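PDB 2H8O: geranyltranstransferase from Agrobacterium tumefaciens, which probably catalyses the condensation of geranyl diphosphate with isopentenyl diphosphate to make farnesyl diphosphate, a step of isoprenoid biosynthesis. Local coordinates for residues L114-C119 with F163-S168; H56-E61 with L159-D164. All coordinates share one frame; numbering follows the deposited sequence.

Contact 1 of 2, residues L114-C119 with F163-S168; sequences LECLHC and FDIIAS
C116 and I165 meet where helices 104-125 and 148-167 face each other, the sulfur SG lying 3.8 Å from the terminal methyl CD1. Both side chains leave their helices toward the opposite segment. In I165, CG1 sits beside the backbone N and the chain then runs extended (chi2 163°), which carries CD1 forward to the sulfur while CG2 stays behind. No hydrogen bond crosses between 114-119 and 163-168, so what joins them here is apolar contact alone.

The second touch is looser. L117 CD1 stands 4.4 Å from F163 CE2, approaching the ring obliquely, and the closest CA atoms, those of L117 and F163, are 8.9 Å apart. The CB of F163 does not head for L117; with chi1 at -68° and chi2 at -75°, it is the CE2 corner of the ring that reaches the leucine. This looser side does not open to solvent, because all four touching residues are buried. Beyond it lies the dimer interface, where the ring stacks on F163 of the second subunit and D164 OD2 forms a salt bridge with R187 NE of that subunit.

Helix 104-125 leads in sequence to the first aspartate-rich motif of the polyprenyl synthetases, in an all-helical isoprenoid synthase fold. Around the pair, helix 34-57 touches C116 through L54, helix 175-189 packs on L117 and I166 through L185, and helix 211-237 brings L225 against L117.

Contact 2 of 2, residues H56-E61 with L159-D164; sequences HLLSGE and LTLAFD
L161 CD2 stands on one side of the plane of the peptide group joining L57 to L58, displaced outward past the oxygen, 4.4 Å from L57 O. That oxygen also accepts a hydrogen bond from R69 NH1, so it has a polar partner although its neighbour across the contact is an apolar methyl. No ring takes part: this is aliphatic packing between the C-terminal end of helix 34-57 and the flank of helix 148-167 in the all-helical isoprenoid synthase fold.

The closest touch is methyl to methyl, L58 CD2 to L161 CD2 at 3.7 Å, and the two leucine side chains cross obliquely. They come to it differently. L161 points from its helix toward the other segment, with CG anti to the backbone N (chi1 -162°), and its CD2 branch makes both contacts. L58 starts off to one side; its CG sits beside the backbone N (chi1 -64°), CD1 continues the extended line, and the other branch, CD2, turns aside to meet L161. L57 does aim its CB at the helix, yet the nearest approach of its side chain is still 5.0 Å, from CB to L161 CD2, leaving the backbone carbonyl of that residue as the part that comes closest.

M77 and V81 of helix 71-82 also pack on L58, placing its side chain between that helix and helix 148-167. L58 is where helical backbone angles end, and its own carbonyl oxygen is taken up by R78 NH1. At the turn itself, S59 N donates to H56 O at 3.1 Å.

How the contacts relate
From the N terminus, 56-61 comes first, at the end of helix 34-57; 114-119 follows in the middle of helix 104-125, and both find their partners on helix 148-167. Contact 2 closes the longer loop, 97 residues, and contact 1 one of 43 that starts within it and finishes slightly later, the two sharing F163 and D164. Their centres are 8 Å apart and they touch directly: I165 CD1 meets L57 CD1 at 3.7 Å, and L117 CD1 meets L159 CD1 at 3.6 Å. Helix 148-167 thus joins the end of helix 34-57 to helix 104-125, and it also contacts the second subunit.

Contact 1 of 2, residues L114-C119 with F163-S168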
loop_
_atom_site.group_PDB
_atom_site.type_symbol
_atom_site.label_atom_id
_atom_site.label_comp_id
_atom_site.label_asym_id
_atom_site.label_seq_id
_atom_site.Cartn_x
_atom_site.Cartn_y
_atom_site.Cartn_z
ATOM N N LEU A 114 -11.409 0.868 -1.169
ATOM C CA LEU A 114 -11.352 -0.434 -1.832
ATOM C C LEU A 114 -11.320 -0.283 -3.352
ATOM O O LEU A 114 -10.604 -1.016 -4.061
ATOM C CB LEU A 114 -12.530 -1.297 -1.395
ATOM C CG LEU A 114 -12.637 -2.688 -2.031
ATOM C CD1 LEU A 114 -11.355 -3.523 -1.783
ATOM C CD2 LEU A 114 -13.881 -3.412 -1.521
ATOM N N GLU A 115 -12.076 0.686 -3.863
ATOM C CA GLU A 115 -12.056 0.954 -5.288
ATOM C C GLU A 115 -10.691 1.458 -5.772
ATOM O O GLU A 115 -10.221 1.087 -6.875
ATOM C CB GLU A 115 -13.187 1.915 -5.672
ATOM C CG GLU A 115 -13.431 2.024 -7.185
ATOM C CD GLU A 115 -13.832 0.730 -7.909
ATOM O OE1 GLU A 115 -14.173 -0.287 -7.269
ATOM O OE2 GLU A 115 -13.827 0.717 -9.152
ATOM N N CYS A 116 -10.048 2.327 -4.990
ATOM C CA CYS A 116 -8.707 2.784 -5.344
ATOM C C CYS A 116 -7.781 1.581 -5.473
ATOM O O CYS A 116 -6.994 1.489 -6.393
ATOM C CB CYS A 116 -8.124 3.727 -4.299
ATOM S SG CYS A 116 -8.773 5.391 -4.404
ATOM N N LEU A 117 -7.887 0.644 -4.523
ATOM C CA LEU A 117 -7.022 -0.540 -4.556
ATOM C C LEU A 117 -7.364 -1.407 -5.786
ATOM O O LEU A 117 -6.471 -1.851 -6.516
ATOM C CB LEU A 117 -7.123 -1.298 -3.227
ATOM C CG LEU A 117 -5.970 -2.293 -2.973
ATOM C CD1 LEU A 117 -5.653 -2.459 -1.481
ATOM C CD2 LEU A 117 -6.249 -3.595 -3.669
ATOM N N HIS A 118 -8.648 -1.684 -5.987
ATOM C CA HIS A 118 -9.039 -2.403 -7.193
ATOM C C HIS A 118 -8.440 -1.755 -8.457
ATOM O O HIS A 118 -7.867 -2.423 -9.311
ATOM C CB HIS A 118 -10.576 -2.483 -7.289
ATOM C CG HIS A 118 -11.067 -2.989 -8.604
ATOM N ND1 HIS A 118 -10.782 -4.260 -9.074
ATOM C CD2 HIS A 118 -11.828 -2.392 -9.553
ATOM C CE1 HIS A 118 -11.351 -4.414 -10.259
ATOM N NE2 HIS A 118 -11.986 -3.293 -10.574
ATOM N N CYS A 119 -8.573 -0.444 -8.578
ATOM C CA CYS A 119 -8.102 0.245 -9.760
ATOM C C CYS A 119 -6.581 0.203 -9.889
ATOM O O CYS A 119 -6.065 0.106 -11.000
ATOM C CB CYS A 119 -8.614 1.672 -9.808
ATOM S SG CYS A 119 -10.417 1.766 -10.051
ATOM N N PHE A 163 -5.054 3.026 1.871
ATOM C CA PHE A 163 -4.812 2.961 3.310
ATOM C C PHE A 163 -5.003 4.299 4.016
ATOM O O PHE A 163 -5.595 4.349 5.094
ATOM C CB PHE A 163 -3.468 2.302 3.593
ATOM C CG PHE A 163 -3.469 0.854 3.230
ATOM C CD1 PHE A 163 -4.117 -0.043 4.043
ATOM C CD2 PHE A 163 -2.922 0.401 2.032
ATOM C CE1 PHE A 163 -4.146 -1.399 3.720
ATOM C CE2 PHE A 163 -2.963 -0.930 1.707
ATOM C CZ PHE A 163 -3.577 -1.825 2.537
ATOM N N ASP A 164 -4.553 5.373 3.366
ATOM C CA ASP A 164 -4.867 6.728 3.825
ATOM C C ASP A 164 -6.376 6.936 3.997
ATOM O O ASP A 164 -6.821 7.425 5.014
ATOM C CB ASP A 164 -4.292 7.757 2.842
ATOM C CG ASP A 164 -4.355 9.186 3.357
ATOM O OD1 ASP A 164 -4.604 9.418 4.559
ATOM O OD2 ASP A 164 -4.129 10.108 2.538
ATOM N N ILE A 165 -7.159 6.562 2.991
ATOM C CA ILE A 165 -8.598 6.797 3.010
ATOM C C ILE A 165 -9.265 6.039 4.149
ATOM O O ILE A 165 -10.134 6.570 4.846
ATOM C CB ILE A 165 -9.231 6.398 1.669
ATOM C CG1 ILE A 165 -8.730 7.317 0.558
ATOM C CG2 ILE A 165 -10.768 6.431 1.747
ATOM C CD1 ILE A 165 -8.956 6.758 -0.825
ATOM N N ILE A 166 -8.838 4.800 4.369
ATOM C CA ILE A 166 -9.430 4.050 5.477
ATOM C C ILE A 166 -9.108 4.657 6.835
ATOM O O ILE A 166 -9.988 4.789 7.685
ATOM C CB ILE A 166 -8.991 2.606 5.459
ATOM C CG1 ILE A 166 -9.645 1.906 4.281
ATOM C CG2 ILE A 166 -9.365 1.874 6.776
ATOM C CD1 ILE A 166 -9.128 0.518 4.045
ATOM N N ALA A 167 -7.850 5.036 7.051
ATOM C CA ALA A 167 -7.408 5.403 8.400
ATOM C C ALA A 167 -7.642 6.871 8.743
ATOM O O ALA A 167 -7.572 7.247 9.918
ATOM C CB ALA A 167 -5.918 5.037 8.586
ATOM N N SER A 168 -7.891 7.682 7.710
ATOM C CA SER A 168 -7.992 9.135 7.869
ATOM C C SER A 168 -9.101 9.556 8.824
ATOM O O SER A 168 -10.125 8.892 8.955
ATOM C CB SER A 168 -8.187 9.835 6.513
ATOM O OG SER A 168 -6.951 9.959 5.829
#

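Contact 2 of 2, residues H56-E61 with L159-D164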
loop_
_atom_site.group_PDB
_atom_site.type_symbol
_atom_site.label_atom_id
_atom_site.label_comp_id
_atom_site.label_asym_id
_atom_site.label_seq_id
_atom_site.Cartn_x
_atom_site.Cartn_y
_atom_site.Cartn_z
ATOM N N HIS A 56 -13.312 13.896 -5.235
ATOM C CA HIS A 56 -12.921 14.745 -4.134
ATOM C C HIS A 56 -11.566 14.299 -3.562
ATOM O O HIS A 56 -10.659 15.114 -3.387
ATOM C CB HIS A 56 -14.010 14.711 -3.067
ATOM C CG HIS A 56 -13.700 15.533 -1.867
ATOM N ND1 HIS A 56 -13.653 16.908 -1.911
ATOM C CD2 HIS A 56 -13.427 15.181 -0.589
ATOM C CE1 HIS A 56 -13.361 17.372 -0.709
ATOM N NE2 HIS A 56 -13.228 16.348 0.113
ATOM N N LEU A 57 -11.417 12.996 -3.335
ATOM C CA LEU A 57 -10.172 12.462 -2.754
ATOM C C LEU A 57 -8.971 12.583 -3.695
ATOM O O LEU A 57 -7.819 12.541 -3.236
ATOM C CB LEU A 57 -10.367 11.003 -2.337
ATOM C CG LEU A 57 -11.362 10.735 -1.208
ATOM C CD1 LEU A 57 -11.730 9.262 -1.119
ATOM C CD2 LEU A 57 -10.773 11.200 0.117
ATOM N N LEU A 58 -9.244 12.709 -4.999
ATOM C CA LEU A 58 -8.200 12.869 -6.023
ATOM C C LEU A 58 -8.071 14.327 -6.487
ATOM O O LEU A 58 -7.459 14.607 -7.506
ATOM C CB LEU A 58 -8.452 11.913 -7.200
ATOM C CG LEU A 58 -8.364 10.424 -6.830
ATOM C CD1 LEU A 58 -8.842 9.558 -8.000
ATOM C CD2 LEU A 58 -6.926 10.057 -6.443
ATOM N N SER A 59 -8.578 15.268 -5.701
ATOM C CA SER A 59 -8.421 16.671 -6.069
ATOM C C SER A 59 -6.957 17.087 -5.945
ATOM O O SER A 59 -6.148 16.396 -5.320
ATOM C CB SER A 59 -9.319 17.566 -5.223
ATOM O OG SER A 59 -8.850 17.604 -3.897
ATOM N N GLY A 60 -6.631 18.223 -6.546
ATOM C CA GLY A 60 -5.254 18.649 -6.662
ATOM C C GLY A 60 -4.657 19.301 -5.433
ATOM O O GLY A 60 -3.455 19.530 -5.380
ATOM N N GLU A 61 -5.483 19.638 -4.458
ATOM C CA GLU A 61 -5.056 20.315 -3.222
ATOM C C GLU A 61 -4.285 19.350 -2.338
ATOM O O GLU A 61 -4.776 18.242 -2.089
ATOM C CB GLU A 61 -6.283 20.831 -2.442
ATOM C CG GLU A 61 -7.578 20.037 -2.724
ATOM C CD GLU A 61 -8.644 20.143 -1.654
ATOM O OE1 GLU A 61 -8.661 21.143 -0.899
ATOM O OE2 GLU A 61 -9.488 19.215 -1.586
ATOM N N LEU A 159 -2.643 2.396 -4.461
ATOM C CA LEU A 159 -2.548 1.403 -3.375
ATOM C C LEU A 159 -2.286 2.108 -2.023
ATOM O O LEU A 159 -2.924 1.810 -1.018
ATOM C CB LEU A 159 -1.464 0.384 -3.699
ATOM C CG LEU A 159 -1.067 -0.583 -2.604
ATOM C CD1 LEU A 159 -2.280 -1.299 -2.014
ATOM C CD2 LEU A 159 -0.071 -1.610 -3.146
ATOM N N THR A 160 -1.345 3.052 -2.024
ATOM C CA THR A 160 -0.987 3.808 -0.831
ATOM C C THR A 160 -2.209 4.605 -0.330
ATOM O O THR A 160 -2.511 4.637 0.854
ATOM C CB THR A 160 0.200 4.742 -1.097
ATOM O OG1 THR A 160 1.292 3.981 -1.651
ATOM C CG2 THR A 160 0.665 5.415 0.199
ATOM N N LEU A 161 -2.878 5.276 -1.262
ATOM C CA LEU A 161 -4.044 6.118 -0.926
ATOM C C LEU A 161 -5.187 5.321 -0.295
ATOM O O LEU A 161 -5.919 5.841 0.578
ATOM C CB LEU A 161 -4.547 6.856 -2.183
ATOM C CG LEU A 161 -5.452 8.059 -1.878
ATOM C CD1 LEU A 161 -4.630 9.173 -1.247
ATOM C CD2 LEU A 161 -6.112 8.505 -3.152
ATOM N N ALA A 162 -5.376 4.070 -0.723
ATOM C CA ALA A 162 -6.413 3.210 -0.137
ATOM C C ALA A 162 -6.284 3.175 1.385
ATOM O O ALA A 162 -7.266 3.283 2.120
ATOM C CB ALA A 162 -6.356 1.812 -0.731
ATOM N N PHE A 163 -5.054 3.026 1.871
ATOM C CA PHE A 163 -4.812 2.961 3.310
ATOM C C PHE A 163 -5.003 4.299 4.016
ATOM O O PHE A 163 -5.595 4.349 5.094
ATOM C CB PHE A 163 -3.468 2.302 3.593
ATOM C CG PHE A 163 -3.469 0.854 3.230
ATOM C CD1 PHE A 163 -4.117 -0.043 4.043
ATOM C CD2 PHE A 163 -2.922 0.401 2.032
ATOM C CE1 PHE A 163 -4.146 -1.399 3.720
ATOM C CE2 PHE A 163 -2.963 -0.930 1.707
ATOM C CZ PHE A 163 -3.577 -1.825 2.537
ATOM N N ASP A 164 -4.553 5.373 3.366
ATOM C CA ASP A 164 -4.867 6.728 3.825
ATOM C C ASP A 164 -6.376 6.936 3.997
ATOM O O ASP A 164 -6.821 7.425 5.014
ATOM C CB ASP A 164 -4.292 7.757 2.842
ATOM C CG ASP A 164 -4.355 9.186 3.357
ATOM O OD1 ASP A 164 -4.604 9.418 4.559
ATOM O OD2 ASP A 164 -4.129 10.108 2.538
#